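Local coordinates for probable protein phosphatase 2C 50 (Oryza sativa subsp. japonica, PDB 5ZCG) that probably removes phosphate from phosphoserine and phosphothreonine in proteins, as a magnesium-bound PP2C phosphatase that is held by an abscisic acid receptor in the hormone response, at residues R32-R38 and L91-V97; K100-D104 and E231-V235; V263-Q267 and Y299-L303. The protein carries 5 engineered substitutions. All blocks are in the same frame, centred on the assembly; numbering follows the deposited sequence.

Contact 1: R32-R38 and L91-V97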
loop_
_atom_site.group_PDB
_atom_site.type_symbol
_atom_site.label_atom_id
_atom_site.label_comp_id
_atom_site.label_asym_id
_atom_site.label_seq_id
_atom_site.Cartn_x
_atom_site.Cartn_y
_atom_site.Cartn_z
ATOM N N ARG A 32 -30.543 -11.614 1.785
ATOM C CA ARG A 32 -30.494 -12.210 0.455
ATOM C C ARG A 32 -29.069 -12.494 -0.008
ATOM O O ARG A 32 -28.894 -13.111 -1.062
ATOM C CB ARG A 32 -31.204 -11.305 -0.559
ATOM C CG ARG A 32 -32.718 -11.198 -0.345
ATOM C CD ARG A 32 -33.490 -11.925 -1.435
ATOM N NE ARG A 32 -33.539 -11.142 -2.665
ATOM C CZ ARG A 32 -33.258 -11.623 -3.872
ATOM N NH1 ARG A 32 -32.910 -12.896 -4.021
ATOM N NH2 ARG A 32 -33.329 -10.831 -4.935
ATOM N N LEU A 33 -28.054 -12.027 0.717
ATOM C CA LEU A 33 -26.682 -12.441 0.455
ATOM C C LEU A 33 -26.291 -13.710 1.206
ATOM O O LEU A 33 -25.204 -14.244 0.963
ATOM C CB LEU A 33 -25.702 -11.319 0.820
ATOM C CG LEU A 33 -25.785 -10.057 -0.041
ATOM C CD1 LEU A 33 -24.874 -8.963 0.509
ATOM C CD2 LEU A 33 -25.451 -10.373 -1.494
ATOM N N LEU A 34 -27.143 -14.203 2.104
ATOM C CA LEU A 34 -26.839 -15.374 2.917
ATOM C C LEU A 34 -27.750 -16.565 2.654
ATOM O O LEU A 34 -27.313 -17.704 2.843
ATOM C CB LEU A 34 -26.905 -15.021 4.411
ATOM C CG LEU A 34 -26.024 -13.856 4.868
ATOM C CD1 LEU A 34 -26.224 -13.569 6.349
ATOM C CD2 LEU A 34 -24.554 -14.137 4.572
ATOM N N ALA A 35 -28.994 -16.345 2.226
ATOM C CA ALA A 35 -29.911 -17.443 1.951
ATOM C C ALA A 35 -30.897 -17.015 0.871
ATOM O O ALA A 35 -31.138 -15.823 0.657
ATOM C CB ALA A 35 -30.632 -17.896 3.220
ATOM N N SER A 36 -31.456 -17.999 0.173
ATOM C CA SER A 36 -32.302 -17.668 -0.962
ATOM C C SER A 36 -33.649 -17.125 -0.493
ATOM O O SER A 36 -34.113 -17.397 0.619
ATOM C CB SER A 36 -32.515 -18.894 -1.850
ATOM O OG SER A 36 -33.573 -19.698 -1.357
ATOM N N ARG A 37 -34.281 -16.340 -1.369
ATOM C CA ARG A 37 -35.612 -15.819 -1.073
ATOM C C ARG A 37 -36.633 -16.947 -0.969
ATOM O O ARG A 37 -37.545 -16.897 -0.132
ATOM C CB ARG A 37 -36.030 -14.806 -2.139
ATOM C CG ARG A 37 -37.496 -14.377 -2.048
ATOM C CD ARG A 37 -37.908 -13.532 -3.244
ATOM N NE ARG A 37 -37.397 -12.165 -3.168
ATOM C CZ ARG A 37 -36.868 -11.510 -4.196
ATOM N NH1 ARG A 37 -36.774 -12.098 -5.381
ATOM N NH2 ARG A 37 -36.425 -10.268 -4.041
ATOM N N ARG A 38 -36.485 -17.981 -1.803
ATOM C CA ARG A 38 -37.420 -19.104 -1.793
ATOM C C ARG A 38 -37.416 -19.824 -0.447
ATOM O O ARG A 38 -38.478 -20.122 0.120
ATOM C CB ARG A 38 -37.060 -20.056 -2.938
ATOM C CG ARG A 38 -37.315 -21.530 -2.678
ATOM C CD ARG A 38 -36.527 -22.393 -3.662
ATOM N NE ARG A 38 -35.165 -22.659 -3.202
ATOM C CZ ARG A 38 -34.066 -22.388 -3.900
ATOM N NH1 ARG A 38 -34.152 -21.836 -5.103
ATOM N NH2 ARG A 38 -32.875 -22.672 -3.390
ATOM N N LEU A 91 -31.668 -5.690 -4.579
ATOM C CA LEU A 91 -32.003 -7.106 -4.518
ATOM C C LEU A 91 -33.490 -7.305 -4.312
ATOM O O LEU A 91 -34.035 -8.345 -4.701
ATOM C CB LEU A 91 -31.214 -7.793 -3.404
ATOM C CG LEU A 91 -29.749 -8.120 -3.701
ATOM C CD1 LEU A 91 -29.123 -8.888 -2.539
ATOM C CD2 LEU A 91 -29.613 -8.898 -5.007
ATOM N N GLY A 92 -34.164 -6.317 -3.723
ATOM C CA GLY A 92 -35.616 -6.389 -3.712
ATOM C C GLY A 92 -36.249 -6.363 -5.094
ATOM O O GLY A 92 -37.431 -6.704 -5.224
ATOM N N GLU A 93 -35.489 -5.980 -6.122
ATOM C CA GLU A 93 -35.952 -5.953 -7.503
ATOM C C GLU A 93 -35.525 -7.172 -8.320
ATOM O O GLU A 93 -35.754 -7.195 -9.534
ATOM C CB GLU A 93 -35.445 -4.685 -8.193
ATOM C CG GLU A 93 -36.214 -3.428 -7.849
ATOM C CD GLU A 93 -35.651 -2.202 -8.540
ATOM O OE1 GLU A 93 -34.568 -2.309 -9.157
ATOM O OE2 GLU A 93 -36.293 -1.132 -8.469
ATOM N N MET A 94 -34.909 -8.177 -7.700
ATOM C CA MET A 94 -34.329 -9.291 -8.441
ATOM C C MET A 94 -34.848 -10.621 -7.918
ATOM O O MET A 94 -35.380 -10.711 -6.812
ATOM C CB MET A 94 -32.795 -9.279 -8.356
ATOM C CG MET A 94 -32.144 -8.025 -8.911
ATOM S SD MET A 94 -30.381 -7.959 -8.544
ATOM C CE MET A 94 -30.104 -6.189 -8.542
ATOM N N GLY A 95 -34.696 -11.654 -8.739
ATOM C CA GLY A 95 -35.036 -13.010 -8.354
ATOM C C GLY A 95 -33.900 -13.670 -7.604
ATOM O O GLY A 95 -33.143 -13.016 -6.880
ATOM N N GLU A 96 -33.758 -14.980 -7.800
ATOM C CA GLU A 96 -32.649 -15.688 -7.178
ATOM C C GLU A 96 -31.327 -15.165 -7.729
ATOM O O GLU A 96 -31.246 -14.660 -8.853
ATOM C CB GLU A 96 -32.776 -17.196 -7.389
ATOM C CG GLU A 96 -33.934 -17.845 -6.624
ATOM C CD GLU A 96 -34.040 -17.394 -5.169
ATOM O OE1 GLU A 96 -32.995 -17.197 -4.511
ATOM O OE2 GLU A 96 -35.180 -17.246 -4.677
ATOM N N VAL A 97 -30.286 -15.284 -6.916
ATOM C CA VAL A 97 -29.029 -14.590 -7.144
ATOM C C VAL A 97 -27.872 -15.509 -6.780
ATOM O O VAL A 97 -27.992 -16.370 -5.902
ATOM C CB VAL A 97 -29.010 -13.271 -6.328
ATOM C CG1 VAL A 97 -27.601 -12.828 -5.978
ATOM C CG2 VAL A 97 -29.758 -12.170 -7.075
#
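Two arginines from 32-38 donate to the backbone carbonyls of Leu91, Met94 and Gly95, in and just after the turn that ends helix 67-91. That type I beta turn, Leu91 to Met94, is closed by Met94 N to Leu91 O (3.1 Å). Arg32 NH2 donates to Leu91 O (2.6 Å, nearly straight), and Arg32 NH1 and NH2 both reach Gly95 O at 2.9 Å. Arg37 NH1 makes a very short bond to Met94 O (2.4 Å), while Arg37 NH2 adds weak ones to Leu91 O (3.1 Å) and Met94 O (3.0 Å). Arginine suits both places because its planar group presents several donors at once; Asp48 forms salt bridges with Arg32 NE and Arg37 NH2. Glu96 OE2 accepts Arg38 N (3.2 Å) in the first turn of helix 37-41, whose N-cap, Ser36, turns its OG to Asp39 N. Leu33 CD2 packs on Leu91 CD1 (4.1 Å). This is a type I beta turn after a helix, bound by guanidinium groups beside a serine N-cap, at the PP2C fold's periphery.

Contact 2: K100-D104 and E231-V235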
loop_
_atom_site.group_PDB
_atom_site.type_symbol
_atom_site.label_atom_id
_atom_site.label_comp_id
_atom_site.label_asym_id
_atom_site.label_seq_id
_atom_site.Cartn_x
_atom_site.Cartn_y
_atom_site.Cartn_z
ATOM N N LYS A 100 -22.163 -15.424 -3.839
ATOM C CA LYS A 100 -20.734 -15.149 -3.792
ATOM C C LYS A 100 -20.356 -14.090 -4.817
ATOM O O LYS A 100 -19.497 -13.240 -4.548
ATOM C CB LYS A 100 -19.938 -16.432 -4.024
ATOM C CG LYS A 100 -18.432 -16.234 -3.977
ATOM C CD LYS A 100 -17.989 -15.738 -2.607
ATOM C CE LYS A 100 -16.489 -15.896 -2.418
ATOM N NZ LYS A 100 -15.723 -15.121 -3.428
ATOM N N GLU A 101 -21.014 -14.105 -5.982
ATOM C CA GLU A 101 -20.727 -13.100 -6.997
ATOM C C GLU A 101 -21.098 -11.711 -6.503
ATOM O O GLU A 101 -20.374 -10.743 -6.754
ATOM C CB GLU A 101 -21.476 -13.432 -8.288
ATOM C CG GLU A 101 -20.744 -14.397 -9.210
ATOM C CD GLU A 101 -21.584 -14.817 -10.406
ATOM O OE1 GLU A 101 -22.401 -13.998 -10.883
ATOM O OE2 GLU A 101 -21.430 -15.968 -10.865
ATOM N N HIS A 102 -22.212 -11.589 -5.781
ATOM C CA HIS A 102 -22.616 -10.278 -5.292
ATOM C C HIS A 102 -21.765 -9.814 -4.119
ATOM O O HIS A 102 -21.518 -8.612 -3.984
ATOM C CB HIS A 102 -24.099 -10.286 -4.937
ATOM C CG HIS A 102 -24.985 -10.127 -6.131
ATOM N ND1 HIS A 102 -25.645 -8.952 -6.419
ATOM C CD2 HIS A 102 -25.285 -10.984 -7.136
ATOM C CE1 HIS A 102 -26.336 -9.100 -7.535
ATOM N NE2 HIS A 102 -26.138 -10.325 -7.989
ATOM N N TRP A 103 -21.311 -10.730 -3.260
ATOM C CA TRP A 103 -20.340 -10.338 -2.241
ATOM C C TRP A 103 -19.073 -9.809 -2.898
ATOM O O TRP A 103 -18.559 -8.738 -2.529
ATOM C CB TRP A 103 -20.015 -11.525 -1.333
ATOM C CG TRP A 103 -21.001 -11.750 -0.224
ATOM C CD1 TRP A 103 -21.778 -12.857 -0.027
ATOM C CD2 TRP A 103 -21.304 -10.852 0.853
ATOM N NE1 TRP A 103 -22.547 -12.703 1.105
ATOM C CE2 TRP A 103 -22.277 -11.480 1.661
ATOM C CE3 TRP A 103 -20.848 -9.578 1.212
ATOM C CZ2 TRP A 103 -22.799 -10.878 2.807
ATOM C CZ3 TRP A 103 -21.374 -8.980 2.347
ATOM C CH2 TRP A 103 -22.338 -9.631 3.130
ATOM N N ASP A 104 -18.581 -10.540 -3.910
ATOM C CA ASP A 104 -17.422 -10.099 -4.678
ATOM C C ASP A 104 -17.654 -8.719 -5.266
ATOM O O ASP A 104 -16.782 -7.849 -5.183
ATOM C CB ASP A 104 -17.119 -11.086 -5.806
ATOM C CG ASP A 104 -16.649 -12.431 -5.303
ATOM O OD1 ASP A 104 -16.342 -12.548 -4.097
ATOM O OD2 ASP A 104 -16.588 -13.373 -6.121
ATOM N N GLU A 231 -9.849 -9.862 -2.785
ATOM C CA GLU A 231 -10.284 -11.249 -2.795
ATOM C C GLU A 231 -11.207 -11.457 -1.602
ATOM O O GLU A 231 -10.881 -11.048 -0.479
ATOM C CB GLU A 231 -9.096 -12.211 -2.743
ATOM C CG GLU A 231 -8.645 -12.692 -4.115
ATOM C CD GLU A 231 -7.346 -13.482 -4.070
ATOM O OE1 GLU A 231 -7.306 -14.535 -3.397
ATOM O OE2 GLU A 231 -6.364 -13.045 -4.711
ATOM N N VAL A 232 -12.364 -12.060 -1.854
ATOM C CA VAL A 232 -13.445 -12.147 -0.881
ATOM C C VAL A 232 -13.672 -13.601 -0.489
ATOM O O VAL A 232 -13.640 -14.503 -1.334
ATOM C CB VAL A 232 -14.731 -11.511 -1.446
ATOM C CG1 VAL A 232 -15.858 -11.518 -0.410
ATOM C CG2 VAL A 232 -14.442 -10.091 -1.930
ATOM N N MET A 233 -13.905 -13.824 0.801
ATOM C CA MET A 233 -14.232 -15.136 1.337
ATOM C C MET A 233 -15.441 -15.009 2.253
ATOM O O MET A 233 -15.493 -14.106 3.094
ATOM C CB MET A 233 -13.042 -15.733 2.098
ATOM C CG MET A 233 -12.981 -17.253 2.074
ATOM S SD MET A 233 -11.432 -17.891 2.756
ATOM C CE MET A 233 -10.237 -17.199 1.618
ATOM N N VAL A 234 -16.427 -15.883 2.064
ATOM C CA VAL A 234 -17.615 -15.947 2.912
ATOM C C VAL A 234 -17.525 -17.214 3.752
ATOM O O VAL A 234 -17.473 -18.323 3.205
ATOM C CB VAL A 234 -18.910 -15.931 2.082
ATOM C CG1 VAL A 234 -20.123 -15.916 3.003
ATOM C CG2 VAL A 234 -18.929 -14.738 1.144
ATOM N N VAL A 235 -17.483 -17.064 5.073
ATOM C CA VAL A 235 -17.295 -18.221 5.943
ATOM C C VAL A 235 -18.399 -18.250 6.995
ATOM O O VAL A 235 -18.478 -17.364 7.860
ATOM C CB VAL A 235 -15.884 -18.234 6.570
ATOM C CG1 VAL A 235 -15.507 -16.883 7.138
ATOM C CG2 VAL A 235 -15.775 -19.308 7.643
HETATM O O HOH W 1 -13.114 -13.160 -4.757
#
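Helix segment 100-104 lies across strand segment 231-235 with their N-to-C directions 134° apart and their axes 8.6 Å apart at closest approach. The backbones come nearest at Asp104 and Val232, whose CA atoms are 5.9 Å apart, and lie farther apart at Lys100 and Val234, at 7.4 Å. Val232 and Val234 point their CA-to-CB bonds toward the helix, whereas Met233 between them points away, so the strand offers a small branched, apolar face. Trp103 meets both valines: its CD1 lies 3.6 Å from Val234 CG2 and its CB 4.3 Å from Val232 CG1. The broad, buried indole lies between the helix and the sheet, and its polar NE1 is satisfied by Leu33 O. At the margin, Lys100 reaches across to the strand, its CD 4.0 Å from Val234 CG2, and ends in a hydrogen bond from NZ to Val232 O (3.0 Å). The same NZ forms a salt bridge with Asp104 OD1 (2.7 Å), one helical turn on, a spacing that lets lysine and aspartate pair along one helix side. Asp104 OD1 also touches Val232 CB at 3.3 Å, and a water bridges the segments, accepting from Val232 N (3.2 Å) and donating weakly to Asp104 OD1 (3.4 Å). Strand 231-236 pairs with strand 155-161, whose Val157 also touches Trp103, Val232 and Val234. Helix 99-118 thus covers this end of their sheet, while His102 packs on Leu87 and Leu91 of helix 67-91, the neighbouring helix, as in the helical layers that flank the PP2C beta sandwich.

Contact 3: V263-Q267 and Y299-L303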
loop_
_atom_site.group_PDB
_atom_site.type_symbol
_atom_site.label_atom_id
_atom_site.label_comp_id
_atom_site.label_asym_id
_atom_site.label_seq_id
_atom_site.Cartn_x
_atom_site.Cartn_y
_atom_site.Cartn_z
ATOM N N VAL A 263 -1.615 -18.381 20.605
ATOM C CA VAL A 263 -1.395 -17.315 21.577
ATOM C C VAL A 263 -2.689 -16.555 21.840
ATOM O O VAL A 263 -3.052 -16.306 22.993
ATOM C CB VAL A 263 -0.270 -16.379 21.094
ATOM C CG1 VAL A 263 -0.312 -15.067 21.855
ATOM C CG2 VAL A 263 1.093 -17.048 21.272
ATOM N N ALA A 264 -3.421 -16.193 20.779
ATOM C CA ALA A 264 -4.630 -15.392 20.963
ATOM C C ALA A 264 -5.676 -16.147 21.769
ATOM O O ALA A 264 -6.238 -15.612 22.740
ATOM C CB ALA A 264 -5.194 -14.973 19.599
ATOM N N ARG A 265 -5.956 -17.396 21.382
ATOM C CA ARG A 265 -6.990 -18.155 22.079
ATOM C C ARG A 265 -6.618 -18.412 23.537
ATOM O O ARG A 265 -7.452 -18.228 24.445
ATOM C CB ARG A 265 -7.240 -19.467 21.334
ATOM C CG ARG A 265 -7.837 -20.571 22.186
ATOM C CD ARG A 265 -7.884 -21.892 21.431
ATOM N NE ARG A 265 -8.637 -22.900 22.172
ATOM C CZ ARG A 265 -8.136 -23.623 23.168
ATOM N NH1 ARG A 265 -6.876 -23.450 23.543
ATOM N NH2 ARG A 265 -8.892 -24.517 23.793
ATOM N N ARG A 266 -5.356 -18.763 23.793
ATOM C CA ARG A 266 -4.975 -19.076 25.160
ATOM C C ARG A 266 -4.924 -17.792 26.000
ATOM O O ARG A 266 -5.252 -17.803 27.188
ATOM C CB ARG A 266 -3.643 -19.813 25.192
ATOM C CG ARG A 266 -2.803 -19.521 26.428
ATOM C CD ARG A 266 -1.584 -20.401 26.512
ATOM N NE ARG A 266 -0.721 -20.246 25.346
ATOM C CZ ARG A 266 -0.155 -19.101 24.967
ATOM N NH1 ARG A 266 -0.343 -17.982 25.656
ATOM N NH2 ARG A 266 0.601 -19.075 23.885
ATOM N N GLN A 267 -4.560 -16.650 25.392
ATOM C CA GLN A 267 -4.588 -15.384 26.123
ATOM C C GLN A 267 -6.006 -15.014 26.524
ATOM O O GLN A 267 -6.230 -14.538 27.639
ATOM C CB GLN A 267 -3.946 -14.288 25.273
ATOM C CG GLN A 267 -2.434 -14.244 25.403
ATOM C CD GLN A 267 -1.979 -14.069 26.839
ATOM O OE1 GLN A 267 -2.344 -13.092 27.498
ATOM N NE2 GLN A 267 -1.176 -15.012 27.333
ATOM N N TYR A 299 -0.579 -8.981 23.688
ATOM C CA TYR A 299 0.414 -10.047 23.719
ATOM C C TYR A 299 0.960 -10.338 22.326
ATOM O O TYR A 299 2.165 -10.539 22.163
ATOM C CB TYR A 299 -0.193 -11.305 24.339
ATOM C CG TYR A 299 0.819 -12.283 24.893
ATOM C CD1 TYR A 299 1.533 -13.122 24.052
ATOM C CD2 TYR A 299 1.054 -12.372 26.261
ATOM C CE1 TYR A 299 2.451 -14.019 24.548
ATOM C CE2 TYR A 299 1.973 -13.269 26.770
ATOM C CZ TYR A 299 2.671 -14.089 25.906
ATOM O OH TYR A 299 3.592 -14.986 26.391
ATOM N N LEU A 300 0.093 -10.369 21.308
ATOM C CA LEU A 300 0.578 -10.625 19.948
ATOM C C LEU A 300 1.488 -9.494 19.473
ATOM O O LEU A 300 2.540 -9.740 18.870
ATOM C CB LEU A 300 -0.599 -10.811 18.987
ATOM C CG LEU A 300 -1.232 -12.209 19.031
ATOM C CD1 LEU A 300 -2.501 -12.277 18.186
ATOM C CD2 LEU A 300 -0.245 -13.300 18.615
ATOM N N MET A 301 1.095 -8.243 19.734
ATOM C CA MET A 301 1.949 -7.092 19.427
ATOM C C MET A 301 3.320 -7.211 20.076
ATOM O O MET A 301 4.355 -7.140 19.393
ATOM C CB MET A 301 1.252 -5.802 19.881
ATOM C CG MET A 301 2.087 -4.529 19.763
ATOM S SD MET A 301 1.092 -3.023 19.813
ATOM C CE MET A 301 1.615 -2.314 21.379
ATOM N N ARG A 302 3.336 -7.407 21.389
ATOM C CA ARG A 302 4.597 -7.488 22.110
ATOM C C ARG A 302 5.424 -8.687 21.663
ATOM O O ARG A 302 6.657 -8.601 21.602
ATOM C CB ARG A 302 4.339 -7.533 23.621
ATOM C CG ARG A 302 4.242 -6.157 24.264
ATOM C CD ARG A 302 3.113 -6.076 25.278
ATOM N NE ARG A 302 2.900 -7.340 25.981
ATOM C CZ ARG A 302 1.883 -7.571 26.808
ATOM N NH1 ARG A 302 0.986 -6.623 27.042
ATOM N NH2 ARG A 302 1.766 -8.749 27.408
ATOM N N LEU A 303 4.765 -9.796 21.321
ATOM C CA LEU A 303 5.458 -10.958 20.782
ATOM C C LEU A 303 6.175 -10.612 19.488
ATOM O O LEU A 303 7.360 -10.925 19.318
ATOM C CB LEU A 303 4.454 -12.087 20.534
ATOM C CG LEU A 303 4.982 -13.349 19.854
ATOM C CD1 LEU A 303 6.236 -13.859 20.575
ATOM C CD2 LEU A 303 3.905 -14.416 19.802
#
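Tyr299 sets one face of its ring against the amide of Gln267, with Gln267 CD 3.5 Å from Tyr299 CD2 and NE2 lying over the ring. The flat amide can lie close to an aromatic surface, and both residues, partly exposed, suit the outer margin of the interface. Nearby, Val263 serves as the wedge: its CG1 touches Tyr299 CD1 at 3.5 Å and Leu300 CD2 at 3.7 Å, and its CG2 meets Leu303 CD2 at 4.1 Å. A compact branched residue can thus touch three larger side chains. Ala264 CB packs on Leu300 CD1 (4.1 Å), and the small methyl lets the backbones come closest here, with Ala264 and Leu300 CA atoms 7.1 Å apart. The axes of segments 263-267 and 299-303 approach to 10.8 Å, with their N-to-C directions 137° apart. Both face the five-stranded sheet: Ala264 rests on Cys243 and Ile245 of strand 241-247, Leu300 on Val315 and Val317 of strand 313-319, so helices 257-274 and 291-306 pack side by side over neighbouring strands.

From the N terminus the chain passes strands 3-9 and 18-28, and contact 1 closes the first loop by bringing the turn after helix 67-91 back to 32-38. Contact 2 opens after that and closes a longer one, from helix 99-118 to strand 231-236. Contact 3 follows, joining helices 257-274 and 291-306 across a short excursion. The three are in series, neither nested nor crossed. Contacts 1 and 2 adjoin, since Leu33 O accepts from Trp103 NE1 and Val97 packs on His102, so the peripheral turn and helix 99-118 form one region over the sheet of strand 231-236. Contact 3, its centre about 40 Å from that of contact 1, lies across the chain's centre on the other sheet.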